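Local coordinates for protein 1,3-alpha-isomaltosidase (Kribbella flavida DSM 17836, PDB 5X3I) that hydrolyses the alpha-1,3-glucosidic linkages of the cyclic tetrasaccharide cyclobis-(1-6)-alpha-nigerosyl to release isomaltose inside the cell, at residues His240-Arg245 and Leu285-Arg290; Arg290-Pro295 and Leu507-Gly512; Ala438-Leu443 and Glu474-His479; Tyr500-Gly505 and Gln527-Phe532; Ala554-Ile559 and Leu658-Glu663. The protein carries 1 engineered substitution. All coordinates share one frame; numbering follows the deposited sequence.

Interaction 1. Residues His240-Arg245 and Leu285-Arg290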
# COMPACT_ATOMS: atom_id res chain seq x y z
N HIS A 240 2.64 -20.00 1.95
CA HIS A 240 3.30 -18.77 2.37
C HIS A 240 4.80 -18.98 2.32
O HIS A 240 5.33 -19.83 3.03
CB HIS A 240 2.86 -18.38 3.78
CG HIS A 240 3.67 -17.29 4.39
ND1 HIS A 240 3.95 -17.24 5.74
CD2 HIS A 240 4.26 -16.19 3.86
CE1 HIS A 240 4.68 -16.17 6.01
NE2 HIS A 240 4.87 -15.52 4.88
N VAL A 241 5.49 -18.21 1.49
CA VAL A 241 6.94 -18.26 1.50
C VAL A 241 7.40 -17.44 2.69
O VAL A 241 7.11 -16.24 2.75
CB VAL A 241 7.54 -17.68 0.22
CG1 VAL A 241 9.04 -17.89 0.19
CG2 VAL A 241 6.87 -18.30 -1.01
N ARG A 242 8.15 -18.03 3.63
CA ARG A 242 8.37 -17.20 4.78
C ARG A 242 9.66 -16.42 4.58
O ARG A 242 10.73 -16.83 5.00
CB ARG A 242 8.49 -18.07 6.04
CG ARG A 242 7.29 -18.97 6.30
CD ARG A 242 7.58 -20.00 7.38
NE ARG A 242 6.35 -20.64 7.84
CZ ARG A 242 6.30 -21.75 8.56
NH1 ARG A 242 7.43 -22.37 8.91
NH2 ARG A 242 5.13 -22.25 8.94
N THR A 243 9.48 -15.20 4.12
CA THR A 243 10.57 -14.25 3.97
C THR A 243 9.95 -12.87 3.87
O THR A 243 8.82 -12.74 3.39
CB THR A 243 11.40 -14.55 2.71
OG1 THR A 243 12.50 -13.64 2.63
CG2 THR A 243 10.56 -14.43 1.47
N SER A 244 10.69 -11.84 4.25
CA SER A 244 10.36 -10.48 3.86
C SER A 244 11.23 -10.00 2.69
O SER A 244 11.14 -8.85 2.28
CB SER A 244 10.43 -9.53 5.05
OG SER A 244 11.65 -9.62 5.73
N ARG A 245 12.10 -10.86 2.19
CA ARG A 245 12.88 -10.53 0.99
C ARG A 245 11.99 -10.57 -0.24
O ARG A 245 10.92 -11.14 -0.22
CB ARG A 245 14.09 -11.47 0.83
CG ARG A 245 15.13 -11.30 1.91
CD ARG A 245 16.42 -12.09 1.66
NE ARG A 245 17.32 -11.91 2.79
CZ ARG A 245 17.33 -12.67 3.88
NH1 ARG A 245 16.50 -13.70 3.97
NH2 ARG A 245 18.17 -12.41 4.86
N LEU A 285 -3.01 -16.81 9.00
CA LEU A 285 -3.16 -15.73 9.99
C LEU A 285 -2.74 -16.18 11.38
O LEU A 285 -2.19 -15.39 12.14
CB LEU A 285 -4.60 -15.21 10.00
CG LEU A 285 -5.14 -14.63 8.68
CD1 LEU A 285 -6.47 -13.89 8.87
CD2 LEU A 285 -4.11 -13.74 8.00
N ASP A 286 -2.97 -17.45 11.72
CA ASP A 286 -2.44 -18.01 12.97
C ASP A 286 -0.93 -17.83 13.04
O ASP A 286 -0.37 -17.62 14.11
CB ASP A 286 -2.76 -19.50 13.10
CG ASP A 286 -4.13 -19.76 13.70
OD1 ASP A 286 -4.80 -18.78 14.09
OD2 ASP A 286 -4.55 -20.94 13.76
N GLU A 287 -0.29 -17.95 11.89
CA GLU A 287 1.15 -17.78 11.80
C GLU A 287 1.60 -16.31 11.78
O GLU A 287 2.52 -15.94 12.48
CB GLU A 287 1.66 -18.50 10.55
CG GLU A 287 3.15 -18.46 10.34
CD GLU A 287 3.58 -19.19 9.06
OE1 GLU A 287 4.50 -18.67 8.38
OE2 GLU A 287 3.00 -20.25 8.73
N VAL A 288 1.00 -15.50 10.91
CA VAL A 288 1.51 -14.13 10.73
C VAL A 288 0.74 -12.99 11.43
O VAL A 288 1.20 -11.85 11.43
CB VAL A 288 1.63 -13.82 9.25
CG1 VAL A 288 2.41 -14.95 8.56
CG2 VAL A 288 0.26 -13.65 8.62
N GLY A 289 -0.37 -13.31 12.07
CA GLY A 289 -1.20 -12.27 12.65
C GLY A 289 -2.54 -12.02 11.99
O GLY A 289 -2.78 -12.38 10.83
N ARG A 290 -3.42 -11.37 12.76
CA ARG A 290 -4.84 -11.28 12.47
C ARG A 290 -5.42 -9.96 13.02
O ARG A 290 -4.91 -9.41 13.98
CB ARG A 290 -5.55 -12.49 13.09
CG ARG A 290 -7.05 -12.55 12.92
CD ARG A 290 -7.63 -13.73 13.70
NE ARG A 290 -7.46 -15.01 13.00
CZ ARG A 290 -6.61 -15.96 13.37
NH1 ARG A 290 -5.82 -15.79 14.43
NH2 ARG A 290 -6.54 -17.08 12.67
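A side-on salt bridge from Arg242 to Glu287, with His240 beside it, joins strand 237-241 of the galactose mutarotase-like N-terminal domain to the last turn of helix 277-288, which leads toward the TIM barrel. Arg242 grips the carboxylate with two nitrogens, one to each oxygen: NE lies 2.8 Å from Glu287 OE1 and NH2 2.9 Å from Glu287 OE2. This is not a flat fork, because the guanidinium and carboxylate planes stand 80° apart and both oxygens are met from above the carboxylate plane. With CG anti to the backbone N (chi1 -178°) and the chain straight beyond it, Glu287 carries its carboxylate out to the strand. OE1 also receives a weak hydrogen bond from the ring of His240, and OE2 has a further partner in Tyr273 OH on the neighbouring strand 267-274. Each oxygen thus has two partners, though the histidine bond to OE1 is weak. Next to this polar cluster Val288 brings one methyl to the imidazole, CG1 lying 3.6 Å from His240 CE1.

Interaction 2. Residues Arg290-Pro295 and Leu507-Gly512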
# COMPACT_ATOMS: atom_id res chain seq x y z
N ARG A 290 -3.42 -11.37 12.76
CA ARG A 290 -4.84 -11.28 12.47
C ARG A 290 -5.42 -9.96 13.02
O ARG A 290 -4.91 -9.41 13.98
CB ARG A 290 -5.55 -12.49 13.09
CG ARG A 290 -7.05 -12.55 12.92
CD ARG A 290 -7.63 -13.73 13.70
NE ARG A 290 -7.46 -15.01 13.00
CZ ARG A 290 -6.61 -15.96 13.37
NH1 ARG A 290 -5.82 -15.79 14.43
NH2 ARG A 290 -6.54 -17.08 12.67
N ALA A 291 -6.48 -9.46 12.39
CA ALA A 291 -7.11 -8.23 12.85
C ALA A 291 -7.69 -8.42 14.24
O ALA A 291 -8.02 -9.52 14.65
CB ALA A 291 -8.20 -7.81 11.90
N GLU A 292 -7.78 -7.31 14.97
CA GLU A 292 -8.54 -7.27 16.20
C GLU A 292 -9.74 -6.38 15.93
O GLU A 292 -9.72 -5.57 15.00
CB GLU A 292 -7.70 -6.74 17.37
CG GLU A 292 -7.24 -5.29 17.24
CD GLU A 292 -6.40 -4.83 18.44
OE1 GLU A 292 -5.16 -4.90 18.38
OE2 GLU A 292 -6.99 -4.39 19.45
N GLU A 293 -10.81 -6.57 16.70
CA GLU A 293 -12.04 -5.83 16.47
C GLU A 293 -11.78 -4.36 16.73
O GLU A 293 -11.28 -3.98 17.77
CB GLU A 293 -13.17 -6.34 17.38
CG GLU A 293 -13.60 -7.75 17.10
CD GLU A 293 -14.62 -8.27 18.09
OE1 GLU A 293 -15.19 -7.47 18.86
OE2 GLU A 293 -14.85 -9.49 18.12
N LEU A 294 -12.08 -3.54 15.73
CA LEU A 294 -12.05 -2.10 15.86
C LEU A 294 -13.45 -1.56 16.25
O LEU A 294 -14.45 -2.24 16.04
CB LEU A 294 -11.54 -1.48 14.56
CG LEU A 294 -10.14 -1.95 14.13
CD1 LEU A 294 -9.76 -1.32 12.81
CD2 LEU A 294 -9.11 -1.62 15.19
N PRO A 295 -13.51 -0.35 16.81
CA PRO A 295 -14.83 0.21 17.17
C PRO A 295 -15.75 0.35 15.98
O PRO A 295 -15.31 0.60 14.85
CB PRO A 295 -14.49 1.59 17.75
CG PRO A 295 -13.08 1.51 18.15
CD PRO A 295 -12.42 0.57 17.17
N LEU A 507 0.82 3.55 20.13
CA LEU A 507 0.59 4.87 20.72
C LEU A 507 -0.86 5.03 21.17
O LEU A 507 -1.12 5.38 22.31
CB LEU A 507 0.95 5.99 19.74
CG LEU A 507 0.59 7.40 20.23
CD1 LEU A 507 1.35 7.72 21.52
CD2 LEU A 507 0.86 8.43 19.15
N LEU A 508 -1.78 4.74 20.27
CA LEU A 508 -3.21 4.82 20.53
C LEU A 508 -3.58 3.90 21.70
O LEU A 508 -4.21 4.34 22.65
CB LEU A 508 -4.00 4.49 19.27
CG LEU A 508 -4.01 5.61 18.23
CD1 LEU A 508 -4.40 5.10 16.86
CD2 LEU A 508 -4.96 6.76 18.69
N ARG A 509 -3.16 2.63 21.64
CA ARG A 509 -3.34 1.70 22.76
C ARG A 509 -2.84 2.27 24.08
O ARG A 509 -3.51 2.14 25.09
CB ARG A 509 -2.61 0.37 22.50
CG ARG A 509 -3.15 -0.45 21.32
CD ARG A 509 -2.48 -1.85 21.22
NE ARG A 509 -3.01 -2.58 20.08
CZ ARG A 509 -2.53 -2.49 18.85
NH1 ARG A 509 -1.48 -1.71 18.59
NH2 ARG A 509 -3.10 -3.18 17.87
N SER A 510 -1.67 2.91 24.07
CA SER A 510 -1.05 3.36 25.31
C SER A 510 -1.84 4.51 25.92
O SER A 510 -1.71 4.80 27.10
CB SER A 510 0.40 3.78 25.09
OG SER A 510 0.46 5.06 24.47
N ALA A 511 -2.63 5.17 25.09
CA ALA A 511 -3.51 6.25 25.51
C ALA A 511 -4.92 5.74 25.80
O ALA A 511 -5.83 6.51 25.98
CB ALA A 511 -3.55 7.33 24.47
N GLY A 512 -5.10 4.42 25.76
CA GLY A 512 -6.39 3.84 26.10
C GLY A 512 -7.39 3.85 24.97
O GLY A 512 -8.58 3.63 25.19
O HOH W 1 -5.42 -3.40 21.26
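Within Arg290-Pro295, Glu292 is the residue that touches Leu507-Gly512, at the end of helix 496-510, where it takes hold of Arg509. Leading up to it, Arg290 pairs with Asp286 and Asp651, and Ala291 packs on Val560 and on Ile648 of helix 622-650. Glu292 then turns its side chain out toward the helix: CG sits between the backbone N and the carbonyl carbon (chi1 65°), and beyond it the chain is extended. Arg509, likewise stretched from CG to NE, comes from the opposite direction. Its NH2 donates to Glu292 OE1 at 2.7 Å in a nearly straight bond, 175° at the hydrogen. The oxygen lies in the guanidinium plane, yet the carboxylate is rotated 41° from that plane, so the two groups do not form a flat pair. A water completes the link: it donates to Glu292 OE2 at 2.6 Å and accepts from Arg509 NE at 2.8 Å, giving each carboxylate oxygen its own route to the arginine. In the TIM barrel, helix 496-510 precedes strand 517-519, and it ends here in a Schellman motif with Gly512, at positive phi, as the C-prime residue; Gly512 N bonds to Arg509 O at 2.9 Å. Arg509 NH1 has a second acid in Asp506, one turn back. Further along the loop, Leu294 N bonds to Tyr561 OH, and Pro295 rests on Ala514 just past the helix.

Interaction 3. Residues Ala438-Leu443 and Glu474-His479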
# COMPACT_ATOMS: atom_id res chain seq x y z
N ALA A 438 15.03 13.05 3.42
CA ALA A 438 14.51 12.95 4.77
C ALA A 438 15.01 11.66 5.43
O ALA A 438 15.17 10.66 4.76
CB ALA A 438 12.98 12.98 4.76
N LEU A 439 15.26 11.70 6.73
CA LEU A 439 15.62 10.49 7.49
C LEU A 439 14.39 9.64 7.78
O LEU A 439 13.28 10.15 7.85
CB LEU A 439 16.29 10.86 8.81
CG LEU A 439 17.35 11.95 8.72
CD1 LEU A 439 17.95 12.23 10.07
CD2 LEU A 439 18.43 11.53 7.73
N MET A 440 14.59 8.34 7.95
CA MET A 440 13.53 7.44 8.38
C MET A 440 13.76 7.03 9.82
O MET A 440 14.82 6.51 10.14
CB MET A 440 13.47 6.18 7.49
CG MET A 440 13.04 6.40 6.04
SD MET A 440 13.09 4.86 5.08
CE MET A 440 11.60 4.05 5.64
N PRO A 441 12.77 7.24 10.70
CA PRO A 441 12.97 6.73 12.07
C PRO A 441 13.05 5.21 12.04
O PRO A 441 12.33 4.59 11.27
CB PRO A 441 11.73 7.22 12.82
CG PRO A 441 10.68 7.32 11.78
CD PRO A 441 11.40 7.72 10.49
N ASP A 442 13.87 4.61 12.87
CA ASP A 442 13.98 3.18 12.75
C ASP A 442 12.96 2.58 13.69
O ASP A 442 13.23 2.34 14.86
CB ASP A 442 15.41 2.76 13.12
CG ASP A 442 15.69 1.29 12.93
OD1 ASP A 442 14.77 0.49 12.75
OD2 ASP A 442 16.88 0.94 12.99
N LEU A 443 11.87 2.13 13.10
CA LEU A 443 10.69 1.74 13.87
C LEU A 443 10.75 0.24 14.10
O LEU A 443 9.83 -0.35 14.64
CB LEU A 443 9.40 2.17 13.16
CG LEU A 443 9.20 3.69 13.05
CD1 LEU A 443 8.02 4.04 12.19
CD2 LEU A 443 9.08 4.36 14.43
N GLU A 474 7.08 3.38 2.29
CA GLU A 474 7.72 2.62 1.20
C GLU A 474 9.13 3.12 0.88
O GLU A 474 9.72 2.71 -0.10
CB GLU A 474 6.89 2.69 -0.09
CG GLU A 474 5.41 2.39 0.10
CD GLU A 474 4.60 3.64 0.40
OE1 GLU A 474 5.20 4.70 0.67
OE2 GLU A 474 3.35 3.56 0.35
N HIS A 475 9.63 4.06 1.69
CA HIS A 475 10.74 4.91 1.29
C HIS A 475 12.12 4.26 1.34
O HIS A 475 13.07 4.84 0.84
CB HIS A 475 10.78 6.16 2.18
CG HIS A 475 9.42 6.68 2.55
ND1 HIS A 475 8.62 7.35 1.65
CD2 HIS A 475 8.71 6.60 3.70
CE1 HIS A 475 7.48 7.68 2.24
NE2 HIS A 475 7.51 7.23 3.49
N ALA A 476 12.24 3.08 1.95
CA ALA A 476 13.57 2.54 2.15
C ALA A 476 14.02 1.79 0.90
O ALA A 476 13.48 0.74 0.58
CB ALA A 476 13.60 1.61 3.35
N TRP A 477 15.04 2.32 0.24
CA TRP A 477 15.67 1.61 -0.86
C TRP A 477 17.13 1.40 -0.55
O TRP A 477 17.89 2.35 -0.44
CB TRP A 477 15.54 2.40 -2.17
CG TRP A 477 14.16 2.53 -2.72
CD1 TRP A 477 13.04 1.85 -2.33
CD2 TRP A 477 13.75 3.41 -3.77
NE1 TRP A 477 11.96 2.26 -3.07
CE2 TRP A 477 12.37 3.21 -3.96
CE3 TRP A 477 14.41 4.35 -4.56
CZ2 TRP A 477 11.65 3.92 -4.92
CZ3 TRP A 477 13.70 5.05 -5.51
CH2 TRP A 477 12.33 4.83 -5.69
N GLY A 478 17.49 0.15 -0.31
CA GLY A 478 18.80 -0.39 -0.59
C GLY A 478 18.91 -1.75 0.06
O GLY A 478 18.36 -1.98 1.14
N HIS A 479 19.78 -2.59 -0.48
CA HIS A 479 19.85 -3.97 -0.03
C HIS A 479 20.66 -4.05 1.24
O HIS A 479 20.48 -4.96 2.03
CB HIS A 479 20.47 -4.85 -1.12
CG HIS A 479 21.92 -4.56 -1.38
ND1 HIS A 479 22.34 -3.40 -2.00
CD2 HIS A 479 23.04 -5.26 -1.08
CE1 HIS A 479 23.66 -3.41 -2.08
NE2 HIS A 479 24.11 -4.52 -1.53
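Met440 carries this contact, laying its thioether against Ala476 and His475 where two loops of the TIM barrel meet beside the active site. The second of these loops follows strand 467-470 and includes Glu474, an active-site residue by similarity; the position of the inferred nucleophile, Ala471 in this engineered variant, is also close to His475. Ala476 receives the sulfur directly: Met440 SD lies 3.7 Å from Ala476 CB and equally far from Ala476 N. A bend at the end of the methionine chain (chi3 77°) turns the terminal methyl toward the same residue, with CE 3.9 Å from Ala476 CB. His475 offers its CB to the sulfur, 3.9 Å from Met440 SD, while the methyl sits at the edge of the imidazole, near its plane. Tyr428 holds the backbone next to this apolar patch, its OH bonded to His475 O and Trp477 N, and Glu474, whose CB points away from Met440, pairs with Arg520. The methyl also nears the root of the histidine side chain, Met440 CE lying 4.1 Å from His475 CB.

Interaction 4. Residues Tyr500-Gly505 and Gln527-Phe532. With GOL (glycerol), chain M; SO4 (sulfate ion), chain I.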
# COMPACT_ATOMS: atom_id res chain seq x y z
N TYR A 500 5.68 0.48 11.15
CA TYR A 500 5.15 1.84 11.14
C TYR A 500 3.70 1.89 11.63
O TYR A 500 3.40 2.60 12.56
CB TYR A 500 5.28 2.42 9.72
CG TYR A 500 4.65 3.76 9.44
CD1 TYR A 500 4.66 4.79 10.36
CD2 TYR A 500 4.09 4.01 8.19
CE1 TYR A 500 4.10 6.02 10.06
CE2 TYR A 500 3.53 5.22 7.88
CZ TYR A 500 3.54 6.23 8.80
OH TYR A 500 2.98 7.43 8.45
N ALA A 501 2.84 1.10 11.00
CA ALA A 501 1.47 0.94 11.46
C ALA A 501 1.38 0.53 12.93
O ALA A 501 0.64 1.13 13.72
CB ALA A 501 0.76 -0.09 10.59
N ARG A 502 2.14 -0.49 13.28
CA ARG A 502 2.19 -1.03 14.64
C ARG A 502 2.58 0.06 15.65
O ARG A 502 2.02 0.13 16.73
CB ARG A 502 3.17 -2.21 14.70
CG ARG A 502 3.35 -2.86 16.06
CD ARG A 502 4.61 -2.35 16.76
NE ARG A 502 4.80 -2.98 18.06
CZ ARG A 502 5.50 -4.08 18.28
NH1 ARG A 502 5.61 -4.56 19.51
NH2 ARG A 502 6.10 -4.71 17.27
N ALA A 503 3.56 0.88 15.28
CA ALA A 503 4.04 1.92 16.19
C ALA A 503 2.90 2.88 16.56
O ALA A 503 2.74 3.22 17.71
CB ALA A 503 5.19 2.68 15.58
N PHE A 504 2.12 3.32 15.58
CA PHE A 504 1.06 4.26 15.91
C PHE A 504 -0.17 3.55 16.49
O PHE A 504 -0.88 4.13 17.33
CB PHE A 504 0.74 5.13 14.70
CG PHE A 504 1.76 6.22 14.50
CD1 PHE A 504 1.63 7.44 15.15
CD2 PHE A 504 2.91 5.99 13.76
CE1 PHE A 504 2.60 8.43 15.03
CE2 PHE A 504 3.88 6.98 13.64
CZ PHE A 504 3.71 8.20 14.27
N GLY A 505 -0.37 2.29 16.13
CA GLY A 505 -1.35 1.46 16.81
C GLY A 505 -1.06 1.43 18.31
O GLY A 505 -1.96 1.65 19.13
N GLN A 527 -1.94 -7.40 8.79
CA GLN A 527 -3.30 -7.78 9.16
C GLN A 527 -3.64 -7.34 10.60
O GLN A 527 -4.78 -7.00 10.89
CB GLN A 527 -3.50 -9.30 9.04
CG GLN A 527 -3.40 -9.89 7.63
CD GLN A 527 -2.00 -10.39 7.30
OE1 GLN A 527 -1.02 -9.89 7.84
NE2 GLN A 527 -1.90 -11.38 6.40
N ALA A 528 -2.65 -7.36 11.47
CA ALA A 528 -2.87 -7.07 12.87
C ALA A 528 -2.97 -5.57 13.17
O ALA A 528 -3.28 -5.19 14.28
CB ALA A 528 -1.77 -7.69 13.72
N HIS A 529 -2.65 -4.72 12.19
CA HIS A 529 -2.58 -3.30 12.51
C HIS A 529 -3.45 -2.35 11.69
O HIS A 529 -3.04 -1.85 10.66
CB HIS A 529 -1.11 -2.87 12.35
CG HIS A 529 -0.16 -3.78 13.06
ND1 HIS A 529 -0.03 -3.81 14.42
CD2 HIS A 529 0.71 -4.71 12.58
CE1 HIS A 529 0.87 -4.71 14.77
NE2 HIS A 529 1.34 -5.27 13.67
N GLY A 530 -4.55 -1.92 12.30
CA GLY A 530 -5.37 -0.88 11.73
C GLY A 530 -6.10 -1.14 10.43
O GLY A 530 -6.48 -2.25 10.09
N ILE A 531 -6.31 -0.05 9.71
CA ILE A 531 -7.15 0.01 8.53
C ILE A 531 -6.26 0.33 7.33
O ILE A 531 -5.22 0.96 7.47
CB ILE A 531 -8.25 1.07 8.70
CG1 ILE A 531 -9.03 0.82 10.00
CG2 ILE A 531 -9.18 1.10 7.52
CD1 ILE A 531 -10.08 1.84 10.28
N PHE A 532 -6.69 -0.10 6.15
CA PHE A 532 -5.92 0.07 4.93
C PHE A 532 -6.80 0.66 3.84
O PHE A 532 -7.99 0.38 3.76
CB PHE A 532 -5.29 -1.26 4.52
CG PHE A 532 -4.32 -1.78 5.54
CD1 PHE A 532 -4.76 -2.51 6.62
CD2 PHE A 532 -2.98 -1.44 5.47
CE1 PHE A 532 -3.89 -2.92 7.59
CE2 PHE A 532 -2.10 -1.85 6.44
CZ PHE A 532 -2.57 -2.60 7.51
C1 GOL M . 5.51 -4.85 13.61
O1 GOL M . 6.42 -4.29 14.49
C2 GOL M . 5.42 -6.32 14.02
O2 GOL M . 6.45 -7.04 13.52
C3 GOL M . 4.07 -7.01 13.98
O3 GOL M . 3.54 -6.94 15.31
S SO4 I . 7.56 -7.75 18.93
O1 SO4 I . 6.10 -7.85 18.96
O2 SO4 I . 8.00 -6.68 19.83
O3 SO4 I . 8.15 -9.02 19.34
O4 SO4 I . 7.98 -7.45 17.57
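Within the TIM barrel, helix 496-510 sets Arg502 and Ala501 against His529, in the loop that enters strand 531-533. The arginine's aliphatic root lies over the imidazole in a CH-pi contact: Arg502 CB is 3.6 Å from the centroid of the His529 ring, 20° off its normal. Ala528 CB covers the opposite face, 3.9 Å above the ring plane, so the ring is sandwiched between carbon groups. One residue back, Ala501 CB touches His529 CB at 3.8 Å. Arg502 CG, anti to the backbone N, lies 3.4 Å from His529 CE1; a sharp bend at chi2 (-99°) then turns CD and the rest of the chain to run alongside the histidine, the guanidinium and ring planes 15° apart. Beyond the ring the guanidinium meets ligands probably taken from the crystallisation liquor. Arg502 NH2 donates to glycerol O1 at 2.8 Å, and Arg502 NH1 to sulfate O2 at 3.2 Å; the other end of the glycerol makes a weak bond to His529 NE2. Arg502 NE pairs with Asp506. Cutting Arg502 back to an alanine would keep CB over the ring but is likely to leave Asp506 without this partner and the sulfate without its guanidinium donors. Such packing of an outer helix on the entrance to an inner strand belongs to the alpha/beta barrel.

Interaction 5. Residues Ala554-Ile559 and Leu658-Glu663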
# COMPACT_ATOMS: atom_id res chain seq x y z
N ALA A 554 -6.91 -8.28 -1.11
CA ALA A 554 -6.45 -7.98 0.25
C ALA A 554 -7.23 -8.79 1.29
O ALA A 554 -6.65 -9.34 2.22
CB ALA A 554 -6.58 -6.49 0.55
N ALA A 555 -8.54 -8.87 1.10
CA ALA A 555 -9.39 -9.64 2.01
C ALA A 555 -9.04 -11.13 2.01
O ALA A 555 -9.04 -11.77 3.05
CB ALA A 555 -10.84 -9.45 1.65
N SER A 556 -8.73 -11.67 0.84
CA SER A 556 -8.36 -13.09 0.75
C SER A 556 -7.10 -13.39 1.55
O SER A 556 -6.84 -14.53 1.90
CB SER A 556 -8.16 -13.50 -0.70
OG SER A 556 -9.34 -13.36 -1.46
N CYS A 557 -6.31 -12.35 1.80
CA CYS A 557 -5.09 -12.44 2.58
C CYS A 557 -5.22 -12.00 4.05
O CYS A 557 -4.22 -11.94 4.77
CB CYS A 557 -3.99 -11.64 1.87
SG CYS A 557 -3.74 -12.25 0.15
N GLY A 558 -6.44 -11.65 4.47
CA GLY A 558 -6.68 -11.33 5.86
C GLY A 558 -6.71 -9.85 6.21
O GLY A 558 -6.70 -9.49 7.39
N ILE A 559 -6.79 -9.00 5.19
CA ILE A 559 -6.90 -7.58 5.45
C ILE A 559 -8.40 -7.30 5.53
O ILE A 559 -9.12 -7.32 4.53
CB ILE A 559 -6.26 -6.71 4.34
CG1 ILE A 559 -4.76 -6.99 4.20
CG2 ILE A 559 -6.54 -5.22 4.59
CD1 ILE A 559 -3.92 -6.66 5.40
N LEU A 658 -16.48 -15.05 -3.83
CA LEU A 658 -17.40 -16.17 -3.73
C LEU A 658 -16.71 -17.53 -3.57
O LEU A 658 -17.35 -18.49 -3.16
CB LEU A 658 -18.32 -16.21 -4.95
CG LEU A 658 -19.61 -15.40 -4.84
CD1 LEU A 658 -19.32 -13.92 -4.80
CD2 LEU A 658 -20.54 -15.71 -5.99
N PHE A 659 -15.41 -17.62 -3.85
CA PHE A 659 -14.77 -18.93 -3.79
C PHE A 659 -14.61 -19.42 -2.35
O PHE A 659 -14.36 -20.60 -2.12
CB PHE A 659 -13.41 -18.93 -4.52
CG PHE A 659 -12.28 -18.25 -3.79
CD1 PHE A 659 -11.52 -18.93 -2.87
CD2 PHE A 659 -11.94 -16.94 -4.09
CE1 PHE A 659 -10.47 -18.31 -2.22
CE2 PHE A 659 -10.89 -16.33 -3.45
CZ PHE A 659 -10.15 -17.01 -2.51
N PHE A 660 -14.80 -18.54 -1.37
CA PHE A 660 -14.71 -18.95 0.02
C PHE A 660 -15.87 -19.85 0.42
O PHE A 660 -15.69 -20.86 1.08
CB PHE A 660 -14.65 -17.74 0.96
CG PHE A 660 -13.28 -17.14 1.08
CD1 PHE A 660 -12.44 -17.55 2.09
CD2 PHE A 660 -12.84 -16.21 0.17
CE1 PHE A 660 -11.17 -17.02 2.20
CE2 PHE A 660 -11.57 -15.68 0.27
CZ PHE A 660 -10.74 -16.08 1.28
N ASP A 661 -17.06 -19.50 -0.03
CA ASP A 661 -18.23 -20.27 0.31
C ASP A 661 -18.66 -21.23 -0.81
O ASP A 661 -19.43 -22.09 -0.58
CB ASP A 661 -19.41 -19.37 0.68
CG ASP A 661 -19.13 -18.52 1.90
OD1 ASP A 661 -18.65 -19.02 2.87
OD2 ASP A 661 -19.40 -17.34 1.84
N HIS A 662 -18.16 -21.03 -2.01
CA HIS A 662 -18.58 -21.82 -3.13
C HIS A 662 -17.41 -22.32 -3.98
O HIS A 662 -17.39 -22.15 -5.17
CB HIS A 662 -19.52 -21.00 -3.98
CG HIS A 662 -20.64 -20.38 -3.21
ND1 HIS A 662 -21.77 -21.07 -2.86
CD2 HIS A 662 -20.80 -19.13 -2.73
CE1 HIS A 662 -22.57 -20.27 -2.18
NE2 HIS A 662 -22.00 -19.09 -2.09
N GLU A 663 -16.44 -22.93 -3.35
CA GLU A 663 -15.22 -23.28 -4.05
C GLU A 663 -15.45 -24.13 -5.33
O GLU A 663 -14.74 -23.94 -6.29
CB GLU A 663 -14.22 -23.90 -3.09
CG GLU A 663 -14.79 -25.02 -2.29
CD GLU A 663 -13.87 -25.53 -1.25
OE1 GLU A 663 -14.33 -25.69 -0.14
OE2 GLU A 663 -12.70 -25.78 -1.56
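Ser556 meets two phenylalanines at once. Its OG lies 3.7 Å from Phe660 CE2, at the edge of that ring and near its plane, and 3.9 Å from Phe659 CZ, approaching the second ring obliquely. Behind the hydroxyl, the serine backbone joins in, with Ser556 CA 3.9 Å from Phe660 CZ. The two rings also lean on each other: Phe660 CD2 stands 3.8 Å above the plane of Phe659, out toward the rim. Phe659 reaches this position with CG between its backbone N and carbonyl carbon (chi1 76°). Further out, His228 meets both rings edge-to-face and gives NE2 to Ser556 O, so it binds the two sides together. Helix 541-556 of the TIM barrel finishes just here in a Schellman motif at Gly558, where Ile559 N returns to Ala554 O at 3.0 Å and Gly558 N to Ala555 O at 3.0 Å. The phenylalanines come from the region of the C-terminal domain that follows strand 655-656, and the contact therefore joins these two domains. With an alanine in place of Phe660, a gap would probably open beside Ser556, and both Phe659 and His228 would lose a ring to lie against. The serine hydroxyl is already bonded to Leu552 O in its own helix, which implies that it meets both rings by van der Waals packing, perhaps with slight electrostatic attraction to the C-H groups at the edge of Phe660.

How the interactions relate
From the N terminus, interaction 1 closes first, tying strand 237-241 of the N-terminal domain to helix 277-288. Interaction 2 opens where it ends, sharing Arg290, and spans over two hundred residues to helix 496-510. Interaction 3, between a loop of the barrel and the one carrying Glu474, falls wholly within that span. Interaction 4 crosses interaction 2: it starts from the same helix, before Leu507-Gly512, and closes later, at the entry to strand 531-533. Interaction 5 follows, joining helix 541-556 of the barrel to the C-terminal domain. Gln527 is a common neighbour, packing on Leu285 and Val288 of interaction 1 and probably hydrogen-bonding to Cys557 O of interaction 5 (NE2 to O 2.9 Å).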